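Local coordinates for protein mitochondrial enolase superfamily member 1 (Homo sapiens, PDB 4A35) that catalyses the magnesium-dependent dehydration of L-fuconate to 2-keto-3-deoxy-L-fuconate in the breakdown of L-fucose, at residues A[8-13]-A[40-45]; A[177-182]-A[372-377]; A[308-313]-A[336-341]. All blocks are in the same frame, centred on the assembly; numbering follows the deposited sequence. Where two conformers were deposited one is given.

Contact 1 (A[8-13]-A[40-45])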
loop_
_atom_site.group_PDB
_atom_site.type_symbol
_atom_site.label_atom_id
_atom_site.label_comp_id
_atom_site.label_asym_id
_atom_site.label_seq_id
_atom_site.Cartn_x
_atom_site.Cartn_y
_atom_site.Cartn_z
ATOM N N SER A 8 2.547 20.320 -22.226
ATOM C CA SER A 8 3.399 19.933 -23.342
ATOM C C SER A 8 4.611 19.137 -22.929
ATOM O O SER A 8 5.111 18.355 -23.739
ATOM C CB SER A 8 3.845 21.184 -24.101
ATOM O OG SER A 8 4.434 22.096 -23.190
ATOM N N ARG A 9 5.129 19.363 -21.705
ATOM C CA ARG A 9 6.330 18.693 -21.188
ATOM C C ARG A 9 6.186 18.310 -19.732
ATOM O O ARG A 9 5.503 18.986 -18.963
ATOM C CB ARG A 9 7.595 19.584 -21.318
ATOM C CG ARG A 9 7.951 20.084 -22.722
ATOM C CD ARG A 9 8.214 21.582 -22.712
ATOM N NE ARG A 9 7.634 22.258 -23.880
ATOM C CZ ARG A 9 7.198 23.518 -23.891
ATOM N NH1 ARG A 9 7.260 24.261 -22.793
ATOM N NH2 ARG A 9 6.684 24.038 -24.999
ATOM N N LEU A 10 6.858 17.229 -19.359
ATOM C CA LEU A 10 6.944 16.790 -17.969
ATOM C C LEU A 10 8.383 16.314 -17.740
ATOM O O LEU A 10 8.915 15.528 -18.537
ATOM C CB LEU A 10 5.933 15.668 -17.644
ATOM C CG LEU A 10 5.928 15.136 -16.172
ATOM C CD1 LEU A 10 4.543 14.672 -15.760
ATOM C CD2 LEU A 10 6.974 13.957 -15.948
ATOM N N SER A 11 8.962 16.725 -16.642
ATOM C CA SER A 11 10.259 16.225 -16.212
ATOM C C SER A 11 10.121 15.761 -14.762
ATOM O O SER A 11 9.305 16.296 -13.995
ATOM C CB SER A 11 11.361 17.282 -16.383
ATOM O OG SER A 11 11.282 18.288 -15.385
ATOM N N VAL A 12 10.900 14.754 -14.400
ATOM C CA VAL A 12 10.923 14.255 -13.034
ATOM C C VAL A 12 12.354 13.889 -12.725
ATOM O O VAL A 12 13.001 13.200 -13.526
ATOM C CB VAL A 12 9.910 13.101 -12.750
ATOM C CG1 VAL A 12 10.002 11.956 -13.803
ATOM C CG2 VAL A 12 10.062 12.582 -11.328
ATOM N N ARG A 13 12.827 14.353 -11.558
ATOM C CA ARG A 13 14.197 14.159 -11.130
ATOM C C ARG A 13 14.260 13.650 -9.703
ATOM O O ARG A 13 13.441 13.997 -8.861
ATOM C CB ARG A 13 14.983 15.482 -11.296
ATOM C CG ARG A 13 15.217 15.879 -12.806
ATOM C CD ARG A 13 15.793 17.279 -12.893
ATOM N NE ARG A 13 14.728 18.262 -12.600
ATOM C CZ ARG A 13 14.872 19.578 -12.615
ATOM N NH1 ARG A 13 16.079 20.125 -12.833
ATOM N NH2 ARG A 13 13.825 20.368 -12.365
ATOM N N VAL A 40 8.888 17.016 -9.744
ATOM C CA VAL A 40 8.197 17.065 -11.017
ATOM C C VAL A 40 8.028 18.501 -11.499
ATOM O O VAL A 40 7.562 19.353 -10.731
ATOM C CB VAL A 40 6.803 16.370 -10.879
ATOM C CG1 VAL A 40 6.014 16.454 -12.200
ATOM C CG2 VAL A 40 6.949 14.916 -10.408
ATOM N N VAL A 41 8.279 18.732 -12.793
ATOM C CA VAL A 41 8.008 20.024 -13.417
ATOM C C VAL A 41 7.194 19.791 -14.698
ATOM O O VAL A 41 7.579 19.010 -15.579
ATOM C CB VAL A 41 9.266 20.891 -13.661
ATOM C CG1 VAL A 41 8.916 22.242 -14.318
ATOM C CG2 VAL A 41 10.049 21.099 -12.369
ATOM N N ILE A 42 6.057 20.472 -14.791
ATOM C CA ILE A 42 5.238 20.384 -16.009
ATOM C C ILE A 42 5.181 21.768 -16.629
ATOM O O ILE A 42 5.099 22.788 -15.912
ATOM C CB ILE A 42 3.813 19.777 -15.809
ATOM C CG1 ILE A 42 2.939 20.676 -14.895
ATOM C CG2 ILE A 42 3.901 18.306 -15.331
ATOM C CD1 ILE A 42 1.409 20.129 -14.643
ATOM N N GLU A 43 5.161 21.783 -17.965
ATOM C CA GLU A 43 5.089 23.015 -18.723
ATOM C C GLU A 43 3.873 22.967 -19.642
ATOM O O GLU A 43 3.376 21.878 -19.979
ATOM C CB GLU A 43 6.387 23.216 -19.545
ATOM C CG GLU A 43 7.626 23.470 -18.701
ATOM C CD GLU A 43 8.934 23.593 -19.457
ATOM O OE1 GLU A 43 8.920 24.121 -20.592
ATOM O OE2 GLU A 43 9.970 23.129 -18.930
ATOM N N THR A 44 3.400 24.142 -20.047
ATOM C CA THR A 44 2.289 24.230 -20.990
ATOM C C THR A 44 2.801 24.879 -22.262
ATOM O O THR A 44 3.900 25.439 -22.271
ATOM C CB THR A 44 1.107 25.039 -20.430
ATOM O OG1 THR A 44 1.460 26.423 -20.443
ATOM C CG2 THR A 44 0.635 24.568 -19.042
ATOM N N ASP A 45 1.959 24.936 -23.281
ATOM C CA ASP A 45 2.321 25.633 -24.507
ATOM C C ASP A 45 1.807 27.111 -24.464
ATOM O O ASP A 45 1.727 27.756 -25.509
ATOM C CB ASP A 45 1.733 24.878 -25.708
ATOM C CG ASP A 45 0.212 24.795 -25.751
ATOM O OD1 ASP A 45 -0.455 25.274 -24.776
ATOM O OD2 ASP A 45 -0.318 24.233 -26.732
#
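Arg-9 NH1 meets Glu-43 OE1 at 2.8 Å, a salt bridge laid across two antiparallel strands of the three-stranded sheet in the N-terminal domain of this mandelate racemase family member. Arg-9 NH1 comes to the anti side of Glu-43 OE1, somewhat out of the carboxylate plane, and guanidinium and carboxylate planes stand 71° apart, so the groups share one bond rather than a flat double one. With CD and NE turned by chi2 of 131° and chi3 of -139°, the Arg-9 chain comes back toward strand 40-44, where Ser-8 OG lies above the centre of the guanidinium. An alanine at Glu-43 would probably leave the Arg-9 guanidinium without its carboxylate mate and freer to turn, and would also remove the weak, long ion pair with Lys-51.

The backbone pairing of the two strands illustrates how a strand absorbs an extra residue. Ser-8 and Arg-9 both face Glu-43 in a classic beta bulge: Ser-8 N donates to Glu-43 O (2.9 Å), Glu-43 N donates to Arg-9 O (3.0 Å), and Ser-8 OG adds a weak bond to Glu-43 O. Regular register then resumes, with Ser-11 and Val-41 a hydrogen-bonded pair and Leu-10/Ile-42 and Val-12/Val-40 non-hydrogen-bonded pairs.

The side chains of those two latter pairs share one face. Leu-10 CD1 touches Ile-42 CG2 at 3.7 Å, while Leu-10 CG reaches diagonally to Val-40 CG1. Helices 63-73 and 110-131 pack on this side, the first against Val-12 and Val-40, the second against Val-40 and Ile-42. On the other face Ser-11 OG rests 3.7 Å from Val-41 CB. Arg-13, whose NH1 is salt-bridged to Glu-421, sets NH2 against Val-41 CG2 at 3.8 Å, the methyl lying at the guanidinium edge.

Contact 2 (A[177-182]-A[372-377]). With EDO (1,2-ethanediol), chain G.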
loop_
_atom_site.group_PDB
_atom_site.type_symbol
_atom_site.label_atom_id
_atom_site.label_comp_id
_atom_site.label_asym_id
_atom_site.label_seq_id
_atom_site.Cartn_x
_atom_site.Cartn_y
_atom_site.Cartn_z
ATOM N N LYS A 177 -14.568 35.332 6.057
ATOM C CA LYS A 177 -13.740 36.557 5.908
ATOM C C LYS A 177 -12.953 36.823 7.205
ATOM O O LYS A 177 -11.754 37.106 7.138
ATOM C CB LYS A 177 -14.606 37.777 5.517
ATOM C CG LYS A 177 -15.194 37.634 4.092
ATOM C CD LYS A 177 -15.852 38.925 3.538
ATOM C CE LYS A 177 -17.002 39.489 4.369
ATOM N NZ LYS A 177 -18.078 38.489 4.627
ATOM N N GLU A 178 -13.625 36.685 8.373
ATOM C CA GLU A 178 -13.060 36.874 9.724
ATOM C C GLU A 178 -11.914 35.855 9.955
ATOM O O GLU A 178 -10.832 36.251 10.413
ATOM C CB GLU A 178 -14.149 36.765 10.812
ATOM C CG GLU A 178 -15.157 37.932 10.780
ATOM C CD GLU A 178 -16.295 37.810 9.765
ATOM O OE1 GLU A 178 -16.316 36.829 8.984
ATOM O OE2 GLU A 178 -17.133 38.734 9.710
ATOM N N ARG A 179 -12.120 34.581 9.566
ATOM C CA ARG A 179 -11.078 33.553 9.715
ATOM C C ARG A 179 -9.882 33.801 8.776
ATOM O O ARG A 179 -8.725 33.646 9.212
ATOM C CB ARG A 179 -11.652 32.156 9.555
ATOM C CG ARG A 179 -12.533 31.834 10.779
ATOM C CD ARG A 179 -12.899 30.359 10.836
ATOM N NE ARG A 179 -13.694 29.913 9.673
ATOM C CZ ARG A 179 -15.002 30.138 9.507
ATOM N NH1 ARG A 179 -15.695 30.814 10.424
ATOM N NH2 ARG A 179 -15.628 29.679 8.429
ATOM N N GLU A 180 -10.128 34.217 7.516
ATOM C CA GLU A 180 -9.012 34.562 6.641
ATOM C C GLU A 180 -8.230 35.764 7.226
ATOM O O GLU A 180 -7.000 35.705 7.273
ATOM C CB GLU A 180 -9.462 34.823 5.204
ATOM C CG GLU A 180 -8.298 35.235 4.313
ATOM C CD GLU A 180 -8.664 35.368 2.856
ATOM O OE1 GLU A 180 -9.628 34.692 2.434
ATOM O OE2 GLU A 180 -7.988 36.137 2.134
ATOM N N LYS A 181 -8.930 36.813 7.763
ATOM C CA LYS A 181 -8.244 37.936 8.413
ATOM C C LYS A 181 -7.382 37.461 9.557
ATOM O O LYS A 181 -6.230 37.895 9.658
ATOM C CB LYS A 181 -9.231 39.004 8.938
ATOM C CG LYS A 181 -9.362 40.223 8.044
ATOM C CD LYS A 181 -10.757 40.336 7.454
ATOM C CE LYS A 181 -11.041 41.690 6.852
ATOM N NZ LYS A 181 -12.384 41.725 6.214
ATOM N N GLN A 182 -7.898 36.523 10.373
ATOM C CA GLN A 182 -7.186 35.963 11.546
ATOM C C GLN A 182 -5.876 35.254 11.113
ATOM O O GLN A 182 -4.800 35.455 11.709
ATOM C CB GLN A 182 -8.110 34.975 12.277
ATOM C CG GLN A 182 -7.430 34.163 13.375
ATOM C CD GLN A 182 -6.851 35.034 14.476
ATOM O OE1 GLN A 182 -7.427 36.054 14.869
ATOM N NE2 GLN A 182 -5.714 34.617 15.018
ATOM N N PHE A 372 -6.599 26.411 4.689
ATOM C CA PHE A 372 -7.900 26.201 4.037
ATOM C C PHE A 372 -8.879 25.506 5.020
ATOM O O PHE A 372 -10.019 25.964 5.154
ATOM C CB PHE A 372 -7.785 25.429 2.707
ATOM C CG PHE A 372 -9.131 24.868 2.249
ATOM C CD1 PHE A 372 -10.112 25.708 1.721
ATOM C CD2 PHE A 372 -9.436 23.509 2.412
ATOM C CE1 PHE A 372 -11.361 25.193 1.317
ATOM C CE2 PHE A 372 -10.707 23.013 2.069
ATOM C CZ PHE A 372 -11.655 23.862 1.507
ATOM N N ASP A 373 -8.402 24.475 5.746
ATOM C CA ASP A 373 -9.231 23.762 6.717
ATOM C C ASP A 373 -9.836 24.779 7.734
ATOM O O ASP A 373 -11.055 24.765 7.985
ATOM C CB ASP A 373 -8.428 22.677 7.453
ATOM C CG ASP A 373 -9.297 21.995 8.475
ATOM O OD1 ASP A 373 -10.265 21.331 8.067
ATOM O OD2 ASP A 373 -9.077 22.223 9.697
ATOM N N TYR A 374 -8.971 25.600 8.356
ATOM C CA TYR A 374 -9.441 26.595 9.327
ATOM C C TYR A 374 -10.457 27.575 8.744
ATOM O O TYR A 374 -11.505 27.833 9.358
ATOM C CB TYR A 374 -8.264 27.412 9.924
ATOM C CG TYR A 374 -8.739 28.480 10.901
ATOM C CD1 TYR A 374 -9.304 28.132 12.125
ATOM C CD2 TYR A 374 -8.665 29.835 10.576
ATOM C CE1 TYR A 374 -9.771 29.105 13.007
ATOM C CE2 TYR A 374 -9.126 30.820 11.458
ATOM C CZ TYR A 374 -9.668 30.452 12.670
ATOM O OH TYR A 374 -10.134 31.429 13.519
ATOM N N ILE A 375 -10.123 28.183 7.595
ATOM C CA ILE A 375 -10.986 29.203 7.000
ATOM C C ILE A 375 -12.336 28.599 6.506
ATOM O O ILE A 375 -13.379 29.208 6.719
ATOM C CB ILE A 375 -10.265 29.954 5.859
ATOM C CG1 ILE A 375 -9.052 30.761 6.407
ATOM C CG2 ILE A 375 -11.256 30.856 5.082
ATOM C CD1 ILE A 375 -8.076 31.249 5.286
ATOM N N SER A 376 -12.285 27.431 5.833
ATOM C CA SER A 376 -13.472 26.935 5.130
ATOM C C SER A 376 -14.074 25.623 5.613
ATOM O O SER A 376 -15.160 25.267 5.111
ATOM C CB SER A 376 -13.135 26.784 3.641
ATOM O OG SER A 376 -12.789 28.026 3.043
ATOM N N VAL A 377 -13.387 24.844 6.464
ATOM C CA VAL A 377 -13.935 23.503 6.792
ATOM C C VAL A 377 -14.208 23.340 8.287
ATOM O O VAL A 377 -15.374 23.231 8.653
ATOM C CB VAL A 377 -13.040 22.334 6.233
ATOM C CG1 VAL A 377 -13.617 20.951 6.600
ATOM C CG2 VAL A 377 -12.876 22.446 4.716
HETATM C C1 EDO G . -11.489 30.265 16.832
HETATM O O1 EDO G . -11.583 30.325 15.424
HETATM C C2 EDO G . -10.288 29.431 17.294
HETATM O O2 EDO G . -10.681 28.078 17.361
#
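Arg-179 and the backbone carbonyls of Tyr-374 and Ile-375 account for most of the polar part of this helix-helix contact. Two nitrogens of one guanidinium edge converge on Ile-375 O, Arg-179 NE at 3.1 Å and Arg-179 NH2 at 2.9 Å, both from the same face of the carbonyl plane; NE stands well above that plane. A weak bond runs from NE to Tyr-374 O as well. NH1 bonds Ile-174 O, just before helix 176-186, so the guanidinium is also tied back to its own side of the contact. These Tyr-374 and Ile-375 carbonyls belong to a widened, pi-type turn toward the C-terminal end of helix 362-377, where a positive group would probably be favoured by the helix dipole. At the polar end of the ring, Tyr-374 OH shares a 2.6 Å hydrogen bond with O1 of a 1,2-ethanediol, probably from the crystallisation liquor, which Leu-381 N also holds.

The arginine side chain supplies the aromatic contact too. Arg-179 CD lies over one face of the Tyr-374 ring, 3.9 Å from its centroid and 19° off the normal, a CH-pi interaction. Arg-179 CB approaches Tyr-374 CE2 at 3.4 Å. A bend at chi3 (-62°) turns the guanidinium away from the ring toward the carbonyls, its plane nearly perpendicular to the ring.

Apolar packing is slighter: Ile-375 CD1 abuts Glu-180 CA at 3.7 Å and also touches Glu-180 CB; the carboxylate of Glu-180 is salt-bridged to Lys-137.

Asp-373, Tyr-188 and Ser-380 bind a magnesium ion close by. Helix 176-186, which leads into strand 188-192, packs nearly antiparallel (160°) on the late barrel helix 362-377 in the modified TIM barrel of the enolase superfamily.

Contact 3 (A[308-313]-A[336-341])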
loop_
_atom_site.group_PDB
_atom_site.type_symbol
_atom_site.label_atom_id
_atom_site.label_comp_id
_atom_site.label_asym_id
_atom_site.label_seq_id
_atom_site.Cartn_x
_atom_site.Cartn_y
_atom_site.Cartn_z
ATOM N N CYS A 308 -0.523 6.770 6.543
ATOM C CA CYS A 308 -1.826 6.240 6.206
ATOM C C CYS A 308 -2.019 6.376 4.686
ATOM O O CYS A 308 -2.012 7.509 4.186
ATOM C CB CYS A 308 -2.883 7.010 6.966
ATOM S SG CYS A 308 -4.525 6.498 6.528
ATOM N N HIS A 309 -2.056 5.286 3.962
ATOM C CA HIS A 309 -1.963 5.330 2.491
ATOM C C HIS A 309 -3.104 5.948 1.662
ATOM O O HIS A 309 -2.830 6.416 0.540
ATOM C CB HIS A 309 -1.512 3.965 1.908
ATOM C CG HIS A 309 -2.413 2.808 2.220
ATOM N ND1 HIS A 309 -3.529 2.553 1.452
ATOM C CD2 HIS A 309 -2.348 1.898 3.217
ATOM C CE1 HIS A 309 -4.097 1.479 1.973
ATOM N NE2 HIS A 309 -3.453 1.066 3.053
ATOM N N ASN A 310 -4.361 5.944 2.142
ATOM C CA ASN A 310 -5.428 6.552 1.337
ATOM C C ASN A 310 -6.604 6.863 2.253
ATOM O O ASN A 310 -6.558 6.570 3.465
ATOM C CB ASN A 310 -5.811 5.693 0.098
ATOM C CG ASN A 310 -6.412 4.332 0.402
ATOM O OD1 ASN A 310 -7.080 4.148 1.433
ATOM N ND2 ASN A 310 -6.109 3.341 -0.444
ATOM N N ARG A 311 -7.662 7.423 1.666
ATOM C CA ARG A 311 -8.848 7.892 2.399
ATOM C C ARG A 311 -9.653 6.715 3.009
ATOM O O ARG A 311 -10.444 6.955 3.923
ATOM C CB ARG A 311 -9.754 8.698 1.455
ATOM C CG ARG A 311 -10.308 7.876 0.262
ATOM C CD ARG A 311 -11.013 8.741 -0.789
ATOM N NE ARG A 311 -11.546 7.917 -1.881
ATOM C CZ ARG A 311 -10.810 7.340 -2.835
ATOM N NH1 ARG A 311 -9.502 7.556 -2.901
ATOM N NH2 ARG A 311 -11.373 6.528 -3.709
ATOM N N VAL A 312 -9.498 5.479 2.467
ATOM C CA VAL A 312 -10.254 4.303 2.984
ATOM C C VAL A 312 -9.738 3.976 4.382
ATOM O O VAL A 312 -10.518 3.634 5.254
ATOM C CB VAL A 312 -10.237 3.086 2.001
ATOM C CG1 VAL A 312 -11.063 1.877 2.508
ATOM C CG2 VAL A 312 -10.777 3.529 0.637
ATOM N N ILE A 313 -8.417 4.087 4.600
ATOM C CA ILE A 313 -7.821 3.848 5.912
ATOM C C ILE A 313 -8.306 4.952 6.842
ATOM O O ILE A 313 -8.711 4.631 7.948
ATOM C CB ILE A 313 -6.253 3.763 5.859
ATOM C CG1 ILE A 313 -5.760 2.611 4.854
ATOM C CG2 ILE A 313 -5.697 3.494 7.300
ATOM C CD1 ILE A 313 -6.201 1.129 5.344
ATOM N N VAL A 336 -3.891 17.291 -3.248
ATOM C CA VAL A 336 -4.913 18.155 -2.686
ATOM C C VAL A 336 -6.282 17.424 -2.729
ATOM O O VAL A 336 -7.011 17.429 -1.722
ATOM C CB VAL A 336 -4.912 19.536 -3.423
ATOM C CG1 VAL A 336 -6.049 20.431 -2.900
ATOM C CG2 VAL A 336 -3.553 20.228 -3.228
ATOM N N ASN A 337 -6.568 16.715 -3.837
ATOM C CA ASN A 337 -7.886 16.065 -4.032
ATOM C C ASN A 337 -8.234 15.123 -2.883
ATOM O O ASN A 337 -9.263 15.285 -2.262
ATOM C CB ASN A 337 -7.944 15.305 -5.346
ATOM C CG ASN A 337 -7.372 16.089 -6.514
ATOM O OD1 ASN A 337 -6.171 16.325 -6.586
ATOM N ND2 ASN A 337 -8.207 16.486 -7.459
ATOM N N GLU A 338 -7.355 14.177 -2.583
ATOM C CA GLU A 338 -7.632 13.220 -1.532
ATOM C C GLU A 338 -7.521 13.862 -0.147
ATOM O O GLU A 338 -8.325 13.517 0.739
ATOM C CB GLU A 338 -6.727 12.024 -1.655
ATOM C CG GLU A 338 -7.270 10.883 -0.791
ATOM C CD GLU A 338 -6.604 9.538 -1.040
ATOM O OE1 GLU A 338 -5.371 9.501 -1.243
ATOM O OE2 GLU A 338 -7.322 8.513 -0.969
ATOM N N ASN A 339 -6.527 14.786 0.072
ATOM C CA ASN A 339 -6.451 15.494 1.356
ATOM C C ASN A 339 -7.783 16.232 1.648
ATOM O O ASN A 339 -8.207 16.237 2.802
ATOM C CB ASN A 339 -5.309 16.502 1.372
ATOM C CG ASN A 339 -4.055 15.864 1.917
ATOM O OD1 ASN A 339 -3.911 15.655 3.113
ATOM N ND2 ASN A 339 -3.193 15.409 1.017
ATOM N N LEU A 340 -8.420 16.854 0.620
ATOM C CA LEU A 340 -9.714 17.554 0.821
ATOM C C LEU A 340 -10.775 16.584 1.351
ATOM O O LEU A 340 -11.494 16.933 2.295
ATOM C CB LEU A 340 -10.242 18.178 -0.486
ATOM C CG LEU A 340 -9.473 19.421 -0.964
ATOM C CD1 LEU A 340 -9.889 19.765 -2.416
ATOM C CD2 LEU A 340 -9.736 20.597 -0.028
ATOM N N SER A 341 -10.833 15.366 0.769
ATOM C CA SER A 341 -11.825 14.334 1.187
ATOM C C SER A 341 -11.590 13.923 2.650
ATOM O O SER A 341 -12.561 13.700 3.386
ATOM C CB SER A 341 -11.771 13.112 0.264
ATOM O OG SER A 341 -10.661 12.242 0.430
#
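Glu-338 OE2 receives two hydrogens from Arg-311, one from the backbone and one from the side chain, and these bonds carry the contact. Arg-311 N lies 2.9 Å from Glu-338 OE2, and Arg-311 NH1 reaches the same oxygen at 3.1 Å as part of a salt bridge. The two donors approach from opposite faces of the carboxylate plane, with the side chains crossing at about a right angle. Arg-311 CG sits between backbone N and carbonyl carbon (chi1 62°), which keeps the start of the side chain on the Glu-338 side. The other oxygen, Glu-338 OE1, accepts from Gly-334 N and His-113 NE2; the guanidinium also bonds Glu-108 and Arg-154 O. With hydrogen-bond donors on both oxygens and an arginine beside it, the buried carboxylate is probably kept as the anion.

Helices 311-319 and 335-348 follow successive strands of the TIM-type barrel, and the carboxylate joins the second helix to the N terminus of the first. There Asn-310 is the N-cap: its OD1 takes a bond from Val-312 N at 2.9 Å and a weak one from Ile-313 N. Asn-310 ND2 bonds Asp-283 of the second subunit.

Van der Waals contact is limited. Arg-311 CD and CB pass Ser-341 OG at 3.7 and 3.8 Å, and that hydroxyl is itself turned back to donate to Glu-338 O, 2.7 Å away.

Overall arrangement
From the N terminus, contact 1 closes first, a loop of 26 residues between neighbouring strands of the N-terminal domain's sheet. Only after it has closed does the chain enter helix 176-186, which waits some 190 residues for helix 362-377 to complete contact 2. Within that long span lies contact 3, a local closure between two consecutive helices of the barrel. Contact 1 is thus in series with the other two and touches neither. Contacts 2 and 3 meet through Phe-372 and Leu-340, where helix 362-377 packs on helix 335-348. Together they illustrate closure at several scales: strand to strand, helix to next helix, and the helix that leads into the barrel to one of its last helices.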